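Local coordinates for protein terminal oxygenase component of carbazole (Janthinobacterium sp., PDB 7BUG) that catalyses the angular dioxygenation of carbazole at C-9a and C-1, as the terminal oxygenase component of carbazole 1,9a-dioxygenase, at residues Pro144-Arg147 with Phe153-Asp156; His294-Thr299 with Asp332-Arg337. One frame throughout, in Å; residues are numbered along the deposited sequence.

Contact 1. Residues Pro144-Arg147 with Phe153-Asp156; sequences PLAR and FLDD. With MXE (2-methoxyethanol), chain N.
L154 turns its CG away from the carbonyl carbon (chi1 -64°) and extends CD1 outward, while L145 carries CG anti to its amide nitrogen (chi1 175°); together these settings point the two leucine branches at each other. The isobutyl group of L154 splits its work. CD1 lies against the backbone of A146, 3.7 Å from its CA, and CD1 also meets the methyl CB of A146 at 4.0 Å. The other branch, CD2, approaches CD2 of L145 to 4.2 Å. The small methyl of A146 suits this place because it lets a leucine come close to the main chain. L145 begins a short 3-10 segment, and the amide of R147 bonds back to the carbonyl oxygen of P144. The amides at the start of this turn serve 2-methoxyethanol: A146 N donates to O1 of the ligand at 2.9 Å, and L145 N makes a longer, weak bond to its ether O2 at 3.4 Å, doubtful because ligand C3 crowds the same nitrogen. Q127 also hydrogen-bonds the ligand. CB of P144 lies in van der Waals contact with O1. Both segments belong to the loop joining strand 132-137 to strand 158-167. L145 is buried against W29, Q127, A129 and F134, and L154 also touches A129, which lays this apolar patch over strands 28-32, 123-129 and 132-137 of the six-stranded sheet.

Contact 2. Residues His294-Thr299 with Asp332-Arg337; sequences HYYFQT and DDIWAR. With FE2 (Fe (II) ion), chain E.
R337 sets its guanidinium edge-on over the face of the Y296 ring, the two planes 89° apart, so that NH1 and NH2 both lean on the aromatic carbons. This is a cation-pi contact: CZ of R337 stands 4.0 Å from the centroid of the Y296 ring, almost on its normal. The opposite face of the ring takes CG of Q298, which leaves the phenol sandwiched. H294 meets the same arginine differently, its ring tilted 49° from the guanidinium, and R337 NH1 arrives in the plane of the imidazole at NE2, 3.0 Å away, in a weak, bent bond (132°). The imidazole suits, since ND1 is bonded to the S169 carbonyl while NE2 accepts. An extended chain from CG to NE carries R337, whose flat cation can serve phenol and imidazole at once, from residues 332-337 to residues 294-299, segments that run nearly antiparallel. This is the helix-on-sheet layering of the Bet v 1-like catalytic domain, and the helix carries the carboxylate of the iron site: D333 binds iron(II) through OD1 at 2.0 Å and OD2 at 2.5 Å, completing with H183 and H187 a two-histidine, one-carboxylate triad. A leucine in place of Y296 would probably leave the R337 guanidinium without its aromatic face and E284 without the hydroxyl it bonds. I334, one turn of helix from R337, approaches CD2 of Y296 obliquely with CG1, at 4.3 Å.

How the contacts relate
Contact 1 closes before contact 2 opens along the chain, and their centres lie 23 Å apart, yet they touch: CE1 of F153 packs 3.9 Å from OG1 of T299. The loop of contact 1 leads directly into strand 158-167, the strand outermost in this chain's sheet, which pairs with strand 293-303 of contact 2, so the seven-stranded sheet links them. The two serve different sites. Residues 332-337 bear a ligand of the mononuclear iron, where oxygen chemistry takes place in this family, whereas segment 144-147 holds 2-methoxyethanol, a small bound molecule whose O1 is 28.0 Å from FE. Contact 1 packs on the six-stranded sheet, contact 2 on the seven-stranded one.

Contact 1. Residues Pro144-Arg147 with Phe153-Asp156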
loop_
_atom_site.group_PDB
_atom_site.type_symbol
_atom_site.label_atom_id
_atom_site.label_comp_id
_atom_site.label_asym_id
_atom_site.label_seq_id
_atom_site.Cartn_x
_atom_site.Cartn_y
_atom_site.Cartn_z
ATOM N N PRO A 144 10.738 38.319 9.236
ATOM C CA PRO A 144 10.974 38.081 10.654
ATOM C C PRO A 144 10.182 36.833 11.090
ATOM O O PRO A 144 9.051 36.672 10.643
ATOM C CB PRO A 144 10.449 39.312 11.399
ATOM C CG PRO A 144 9.833 40.210 10.306
ATOM C CD PRO A 144 10.191 39.658 8.943
ATOM N N LEU A 145 10.748 36.088 12.015
ATOM C CA LEU A 145 10.064 34.936 12.642
ATOM C C LEU A 145 8.776 35.398 13.308
ATOM O O LEU A 145 7.759 34.660 13.223
ATOM C CB LEU A 145 11.017 34.302 13.652
ATOM C CG LEU A 145 10.401 33.169 14.462
ATOM C CD1 LEU A 145 9.959 32.011 13.564
ATOM C CD2 LEU A 145 11.348 32.674 15.499
ATOM N N ALA A 146 8.717 36.581 13.932
ATOM C CA ALA A 146 7.475 37.093 14.553
ATOM C C ALA A 146 6.267 37.027 13.617
ATOM O O ALA A 146 5.163 36.915 14.137
ATOM C CB ALA A 146 7.664 38.524 15.013
ATOM N N ARG A 147 6.416 37.194 12.297
ATOM C CA ARG A 147 5.290 37.160 11.348
ATOM C C ARG A 147 4.507 35.844 11.502
ATOM O O ARG A 147 3.273 35.869 11.319
ATOM C CB ARG A 147 5.744 37.295 9.910
ATOM C CG ARG A 147 4.591 37.609 8.973
ATOM C CD ARG A 147 4.864 37.279 7.556
ATOM N NE ARG A 147 5.140 35.842 7.348
ATOM C CZ ARG A 147 5.615 35.346 6.218
ATOM N NH1 ARG A 147 5.735 36.131 5.141
ATOM N NH2 ARG A 147 5.902 34.060 6.098
ATOM N N PHE A 153 4.537 34.952 21.987
ATOM C CA PHE A 153 5.424 33.779 21.967
ATOM C C PHE A 153 6.880 34.212 22.110
ATOM O O PHE A 153 7.634 33.541 22.845
ATOM C CB PHE A 153 5.238 32.971 20.694
ATOM C CG PHE A 153 6.115 31.750 20.621
ATOM C CD1 PHE A 153 5.775 30.623 21.341
ATOM C CD2 PHE A 153 7.292 31.736 19.886
ATOM C CE1 PHE A 153 6.576 29.492 21.312
ATOM C CE2 PHE A 153 8.104 30.619 19.876
ATOM C CZ PHE A 153 7.708 29.477 20.555
ATOM N N LEU A 154 7.258 35.326 21.468
ATOM C CA LEU A 154 8.663 35.813 21.493
ATOM C C LEU A 154 8.896 36.881 22.585
ATOM O O LEU A 154 9.989 37.478 22.595
ATOM C CB LEU A 154 9.014 36.350 20.109
ATOM C CG LEU A 154 8.998 35.316 18.983
ATOM C CD1 LEU A 154 9.226 35.994 17.636
ATOM C CD2 LEU A 154 10.022 34.216 19.206
ATOM N N ASP A 155 7.958 37.133 23.486
ATOM C CA ASP A 155 8.199 38.101 24.605
ATOM C C ASP A 155 9.515 37.734 25.295
ATOM O O ASP A 155 9.703 36.560 25.589
ATOM C CB ASP A 155 7.021 38.157 25.578
ATOM C CG ASP A 155 5.841 38.912 25.007
ATOM O OD1 ASP A 155 5.982 39.424 23.879
ATOM O OD2 ASP A 155 4.779 38.939 25.674
ATOM N N ASP A 156 10.336 38.729 25.670
ATOM C CA ASP A 156 11.623 38.501 26.367
ATOM C C ASP A 156 11.416 37.535 27.549
ATOM O O ASP A 156 12.294 36.680 27.767
ATOM C CB ASP A 156 12.235 39.825 26.846
ATOM C CG ASP A 156 13.579 39.661 27.546
ATOM O OD1 ASP A 156 14.461 38.987 26.960
ATOM O OD2 ASP A 156 13.729 40.166 28.703
HETATM O O1 MXE N . 10.943 38.219 14.693
HETATM C C1 MXE N . 12.338 38.415 14.833
HETATM C C2 MXE N . 13.096 38.420 13.518
HETATM O O2 MXE N . 13.712 37.143 13.371
HETATM C C3 MXE N . 13.674 36.386 12.216
#

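Contact 2. Residues His294-Thr299 with Asp332-Arg337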
loop_
_atom_site.group_PDB
_atom_site.type_symbol
_atom_site.label_atom_id
_atom_site.label_comp_id
_atom_site.label_asym_id
_atom_site.label_seq_id
_atom_site.Cartn_x
_atom_site.Cartn_y
_atom_site.Cartn_z
ATOM N N HIS A 294 1.676 15.081 10.286
ATOM C CA HIS A 294 2.086 16.390 10.836
ATOM C C HIS A 294 2.959 16.170 12.054
ATOM O O HIS A 294 2.811 15.186 12.794
ATOM C CB HIS A 294 0.930 17.342 11.101
ATOM C CG HIS A 294 -0.015 16.939 12.173
ATOM N ND1 HIS A 294 -1.041 16.001 11.921
ATOM C CD2 HIS A 294 -0.186 17.358 13.442
ATOM C CE1 HIS A 294 -1.726 15.845 13.028
ATOM N NE2 HIS A 294 -1.254 16.629 13.970
ATOM N N TYR A 295 3.774 17.166 12.342
ATOM C CA TYR A 295 4.317 17.324 13.712
ATOM C C TYR A 295 3.293 18.072 14.565
ATOM O O TYR A 295 2.746 19.089 14.171
ATOM C CB TYR A 295 5.594 18.152 13.790
ATOM C CG TYR A 295 6.821 17.569 13.188
ATOM C CD1 TYR A 295 7.456 16.545 13.866
ATOM C CD2 TYR A 295 7.374 18.040 11.998
ATOM C CE1 TYR A 295 8.587 15.967 13.354
ATOM C CE2 TYR A 295 8.512 17.461 11.472
ATOM C CZ TYR A 295 9.139 16.449 12.185
ATOM O OH TYR A 295 10.267 15.811 11.745
ATOM N N TYR A 296 2.967 17.536 15.725
ATOM C CA TYR A 296 2.122 18.212 16.726
ATOM C C TYR A 296 3.092 18.803 17.731
ATOM O O TYR A 296 3.652 18.089 18.630
ATOM C CB TYR A 296 1.110 17.225 17.303
ATOM C CG TYR A 296 0.255 17.815 18.385
ATOM C CD1 TYR A 296 -0.240 19.106 18.338
ATOM C CD2 TYR A 296 -0.189 17.018 19.443
ATOM C CE1 TYR A 296 -1.058 19.623 19.323
ATOM C CE2 TYR A 296 -1.056 17.506 20.399
ATOM C CZ TYR A 296 -1.476 18.822 20.380
ATOM O OH TYR A 296 -2.287 19.382 21.362
ATOM N N PHE A 297 3.420 20.068 17.503
ATOM C CA PHE A 297 4.519 20.745 18.192
ATOM C C PHE A 297 3.892 21.616 19.274
ATOM O O PHE A 297 3.319 22.680 18.986
ATOM C CB PHE A 297 5.388 21.513 17.186
ATOM C CG PHE A 297 6.666 22.070 17.770
ATOM C CD1 PHE A 297 6.722 23.272 18.436
ATOM C CD2 PHE A 297 7.843 21.409 17.553
ATOM C CE1 PHE A 297 7.927 23.752 18.926
ATOM C CE2 PHE A 297 9.065 21.866 18.041
ATOM C CZ PHE A 297 9.092 23.058 18.721
ATOM N N GLN A 298 3.875 21.087 20.504
ATOM C CA GLN A 298 3.062 21.659 21.590
ATOM C C GLN A 298 4.010 22.460 22.508
ATOM O O GLN A 298 5.119 21.914 22.824
ATOM C CB GLN A 298 2.487 20.545 22.466
ATOM C CG GLN A 298 1.341 19.756 21.891
ATOM C CD GLN A 298 1.059 18.587 22.830
ATOM O OE1 GLN A 298 1.942 17.783 23.115
ATOM N NE2 GLN A 298 -0.143 18.567 23.376
ATOM N N THR A 299 3.638 23.677 22.890
ATOM C CA THR A 299 4.419 24.490 23.847
ATOM C C THR A 299 3.485 25.120 24.875
ATOM O O THR A 299 2.334 25.379 24.571
ATOM C CB THR A 299 5.251 25.604 23.187
ATOM O OG1 THR A 299 4.383 26.633 22.730
ATOM C CG2 THR A 299 6.111 25.100 22.039
ATOM N N ASP A 332 -6.713 13.188 23.555
ATOM C CA ASP A 332 -8.039 12.982 22.916
ATOM C C ASP A 332 -8.094 13.742 21.576
ATOM O O ASP A 332 -8.751 13.296 20.682
ATOM C CB ASP A 332 -9.207 13.339 23.822
ATOM C CG ASP A 332 -9.400 12.330 24.961
ATOM O OD1 ASP A 332 -9.214 11.094 24.723
ATOM O OD2 ASP A 332 -9.654 12.788 26.072
ATOM N N ASP A 333 -7.376 14.855 21.442
ATOM C CA ASP A 333 -7.313 15.565 20.144
ATOM C C ASP A 333 -6.645 14.672 19.105
ATOM O O ASP A 333 -7.010 14.788 17.913
ATOM C CB ASP A 333 -6.528 16.865 20.291
ATOM C CG ASP A 333 -7.316 17.900 21.067
ATOM O OD1 ASP A 333 -8.520 18.112 20.776
ATOM O OD2 ASP A 333 -6.759 18.430 21.986
ATOM N N ILE A 334 -5.654 13.902 19.519
ATOM C CA ILE A 334 -4.866 13.066 18.579
ATOM C C ILE A 334 -5.793 12.051 17.898
ATOM O O ILE A 334 -5.841 11.992 16.642
ATOM C CB ILE A 334 -3.675 12.418 19.275
ATOM C CG1 ILE A 334 -2.677 13.512 19.685
ATOM C CG2 ILE A 334 -3.053 11.354 18.369
ATOM C CD1 ILE A 334 -1.509 12.971 20.451
ATOM N N TRP A 335 -6.598 11.319 18.676
ATOM C CA TRP A 335 -7.432 10.283 18.019
ATOM C C TRP A 335 -8.626 10.965 17.304
ATOM O O TRP A 335 -9.096 10.424 16.292
ATOM C CB TRP A 335 -7.750 9.115 18.964
ATOM C CG TRP A 335 -8.590 9.445 20.135
ATOM C CD1 TRP A 335 -8.163 9.589 21.432
ATOM C CD2 TRP A 335 -10.014 9.613 20.141
ATOM N NE1 TRP A 335 -9.230 9.896 22.225
ATOM C CE2 TRP A 335 -10.375 9.903 21.474
ATOM C CE3 TRP A 335 -11.025 9.521 19.171
ATOM C CZ2 TRP A 335 -11.702 10.116 21.843
ATOM C CZ3 TRP A 335 -12.335 9.721 19.545
ATOM C CH2 TRP A 335 -12.661 9.991 20.868
ATOM N N ALA A 336 -9.082 12.143 17.728
ATOM C CA ALA A 336 -10.100 12.917 16.978
ATOM C C ALA A 336 -9.562 13.223 15.571
ATOM O O ALA A 336 -10.287 13.038 14.582
ATOM C CB ALA A 336 -10.495 14.181 17.670
ATOM N N ARG A 337 -8.337 13.738 15.486
ATOM C CA ARG A 337 -7.743 14.046 14.145
ATOM C C ARG A 337 -7.721 12.781 13.291
ATOM O O ARG A 337 -8.086 12.847 12.102
ATOM C CB ARG A 337 -6.305 14.558 14.293
ATOM C CG ARG A 337 -6.232 15.891 14.994
ATOM C CD ARG A 337 -4.802 16.183 15.332
ATOM N NE ARG A 337 -4.794 17.189 16.342
ATOM C CZ ARG A 337 -3.724 17.500 17.028
ATOM N NH1 ARG A 337 -2.538 17.034 16.672
ATOM N NH2 ARG A 337 -3.843 18.320 18.033
HETATM FE FE FE2 E . -8.845 19.770 21.894
HETATM O O HOH W 1 -5.285 20.296 19.892
HETATM O O HOH W 2 -8.215 21.292 22.650
HETATM O O HOH W 3 -7.757 20.854 20.324
#